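Local coordinates for synaptic vesicle glycoprotein 2C (Homo sapiens, PDB 4JRA) that is a synaptic vesicle membrane glycoprotein whose luminal domain, a pentapeptide-repeat beta-helix, serves as a protein receptor for botulinum neurotoxin A, at residues Cys82-Val87 with Thr92-Cys97. Sequence-based numbering, arbitrary orientation.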
loop_
_atom_site.group_PDB
_atom_site.type_symbol
_atom_site.label_atom_id
_atom_site.label_comp_id
_atom_site.label_asym_id
_atom_site.label_seq_id
_atom_site.Cartn_x
_atom_site.Cartn_y
_atom_site.Cartn_z
ATOM N N CYS D 82 6.533 19.328 -12.323
ATOM C CA CYS D 82 7.424 19.503 -13.443
ATOM C C CYS D 82 8.101 18.173 -13.781
ATOM O O CYS D 82 7.886 17.177 -13.106
ATOM C CB CYS D 82 8.450 20.574 -13.083
ATOM S SG CYS D 82 7.741 22.218 -12.962
ATOM N N THR D 83 8.907 18.156 -14.839
ATOM C CA THR D 83 9.591 16.937 -15.257
ATOM C C THR D 83 10.988 17.263 -15.775
ATOM O O THR D 83 11.145 18.134 -16.620
ATOM C CB THR D 83 8.787 16.211 -16.345
ATOM O OG1 THR D 83 7.432 16.671 -16.308
ATOM C CG2 THR D 83 8.800 14.711 -16.124
ATOM N N PHE D 84 11.998 16.581 -15.230
ATOM C CA PHE D 84 13.374 16.650 -15.739
ATOM C C PHE D 84 13.708 15.341 -16.448
ATOM O O PHE D 84 13.621 14.268 -15.853
ATOM C CB PHE D 84 14.369 16.886 -14.599
ATOM C CG PHE D 84 14.385 18.300 -14.085
ATOM C CD1 PHE D 84 13.377 18.763 -13.260
ATOM C CD2 PHE D 84 15.416 19.158 -14.405
ATOM C CE1 PHE D 84 13.397 20.057 -12.788
ATOM C CE2 PHE D 84 15.432 20.451 -13.929
ATOM C CZ PHE D 84 14.430 20.899 -13.124
ATOM N N GLU D 85 14.077 15.425 -17.723
ATOM C CA GLU D 85 14.259 14.219 -18.542
ATOM C C GLU D 85 15.441 14.314 -19.506
ATOM O O GLU D 85 15.505 15.227 -20.331
ATOM C CB GLU D 85 12.972 13.942 -19.311
ATOM C CG GLU D 85 12.981 12.694 -20.159
ATOM C CD GLU D 85 11.622 12.423 -20.771
ATOM O OE1 GLU D 85 11.579 12.097 -21.968
ATOM O OE2 GLU D 85 10.599 12.549 -20.056
ATOM N N ASP D 86 16.367 13.361 -19.395
ATOM C CA ASP D 86 17.569 13.327 -20.233
ATOM C C ASP D 86 18.351 14.637 -20.163
ATOM O O ASP D 86 18.622 15.251 -21.197
ATOM C CB ASP D 86 17.196 13.046 -21.690
ATOM C CG ASP D 86 16.308 11.831 -21.838
ATOM O OD1 ASP D 86 16.456 10.885 -21.037
ATOM O OD2 ASP D 86 15.456 11.824 -22.754
ATOM N N VAL D 87 18.712 15.064 -18.953
ATOM C CA VAL D 87 19.325 16.381 -18.769
ATOM C C VAL D 87 20.791 16.305 -18.369
ATOM O O VAL D 87 21.281 15.283 -17.878
ATOM C CB VAL D 87 18.561 17.266 -17.732
ATOM C CG1 VAL D 87 17.085 17.409 -18.127
ATOM C CG2 VAL D 87 18.712 16.714 -16.334
ATOM N N THR D 92 25.784 24.056 -12.271
ATOM C CA THR D 92 24.446 24.578 -12.033
ATOM C C THR D 92 23.963 24.036 -10.698
ATOM O O THR D 92 24.389 22.975 -10.252
ATOM C CB THR D 92 23.452 24.177 -13.139
ATOM O OG1 THR D 92 22.888 22.894 -12.838
ATOM C CG2 THR D 92 24.150 24.145 -14.481
ATOM N N TYR D 93 23.060 24.782 -10.076
ATOM C CA TYR D 93 22.740 24.616 -8.684
ATOM C C TYR D 93 21.310 25.020 -8.473
ATOM O O TYR D 93 20.792 25.874 -9.166
ATOM C CB TYR D 93 23.657 25.490 -7.832
ATOM C CG TYR D 93 25.106 25.063 -7.900
ATOM C CD1 TYR D 93 25.520 23.867 -7.334
ATOM C CD2 TYR D 93 26.061 25.850 -8.528
ATOM C CE1 TYR D 93 26.844 23.461 -7.397
ATOM C CE2 TYR D 93 27.385 25.451 -8.595
ATOM C CZ TYR D 93 27.770 24.252 -8.031
ATOM O OH TYR D 93 29.089 23.844 -8.099
ATOM N N PHE D 94 20.669 24.356 -7.524
ATOM C CA PHE D 94 19.336 24.700 -7.078
ATOM C C PHE D 94 19.424 25.027 -5.590
ATOM O O PHE D 94 19.501 24.125 -4.771
ATOM C CB PHE D 94 18.417 23.509 -7.295
ATOM C CG PHE D 94 18.202 23.167 -8.740
ATOM C CD1 PHE D 94 19.048 22.288 -9.398
ATOM C CD2 PHE D 94 17.137 23.711 -9.440
ATOM C CE1 PHE D 94 18.835 21.968 -10.728
ATOM C CE2 PHE D 94 16.923 23.395 -10.762
ATOM C CZ PHE D 94 17.767 22.528 -11.411
ATOM N N LYS D 95 19.433 26.314 -5.249
ATOM C CA LYS D 95 19.608 26.738 -3.858
ATOM C C LYS D 95 18.294 27.166 -3.221
ATOM O O LYS D 95 17.578 28.004 -3.754
ATOM C CB LYS D 95 20.624 27.873 -3.777
ATOM C CG LYS D 95 21.951 27.562 -4.466
ATOM C CD LYS D 95 22.802 28.822 -4.566
ATOM C CE LYS D 95 24.143 28.585 -5.243
ATOM N NZ LYS D 95 25.106 29.697 -4.973
ATOM N N ASN D 96 17.980 26.582 -2.074
ATOM C CA ASN D 96 16.790 26.958 -1.330
ATOM C C ASN D 96 15.541 26.771 -2.191
ATOM O O ASN D 96 14.682 27.656 -2.234
ATOM C CB ASN D 96 16.895 28.420 -0.866
ATOM C CG ASN D 96 18.328 28.838 -0.540
ATOM O OD1 ASN D 96 19.080 29.236 -1.425
ATOM N ND2 ASN D 96 18.705 28.765 0.721
ATOM N N CYS D 97 15.462 25.631 -2.890
ATOM C CA CYS D 97 14.357 25.341 -3.827
ATOM C C CYS D 97 13.486 24.218 -3.264
ATOM O O CYS D 97 13.997 23.263 -2.703
ATOM C CB CYS D 97 14.863 24.927 -5.213
ATOM S SG CYS D 97 15.655 26.206 -6.169
#
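Phe-84 and Phe-94 meet inside the quadrilateral beta-helix of the luminal domain, projecting from strands 83-85 and 93-95 on facing walls of the same coil. Along 82-87, the chain runs through Thr-83, which bonds through its backbone to Gly-62 and Phe-64 of the preceding coil, and then turns the side chain of Phe-84 into the core. With CG anti to the carbonyl carbon (chi1 -76°), the ring extends toward the opposite wall, where Phe-94 approaches from the other direction with a similar first torsion. CZ of Phe-94 sits near the CE2-CZ side of the Phe-84 ring, 4.0 Å from Phe-84 CE2 and 4.1 Å from Phe-84 CZ. Ring centroids stand 6.0 Å apart and the planes are turned by 81°. Beyond Glu-85 the strand gives way to a turn at the corner. Each phenylalanine also belongs to a ladder: Phe-84 stacks on Phe-64 and meets Phe-104, while Phe-94 lies between Phe-74 and Phe-114. Whereas backbone hydrogen bonds join successive coils, the contact across this pair is purely apolar and small, burying 62 Å², so the two facing walls meet here through dispersion and exclusion of water.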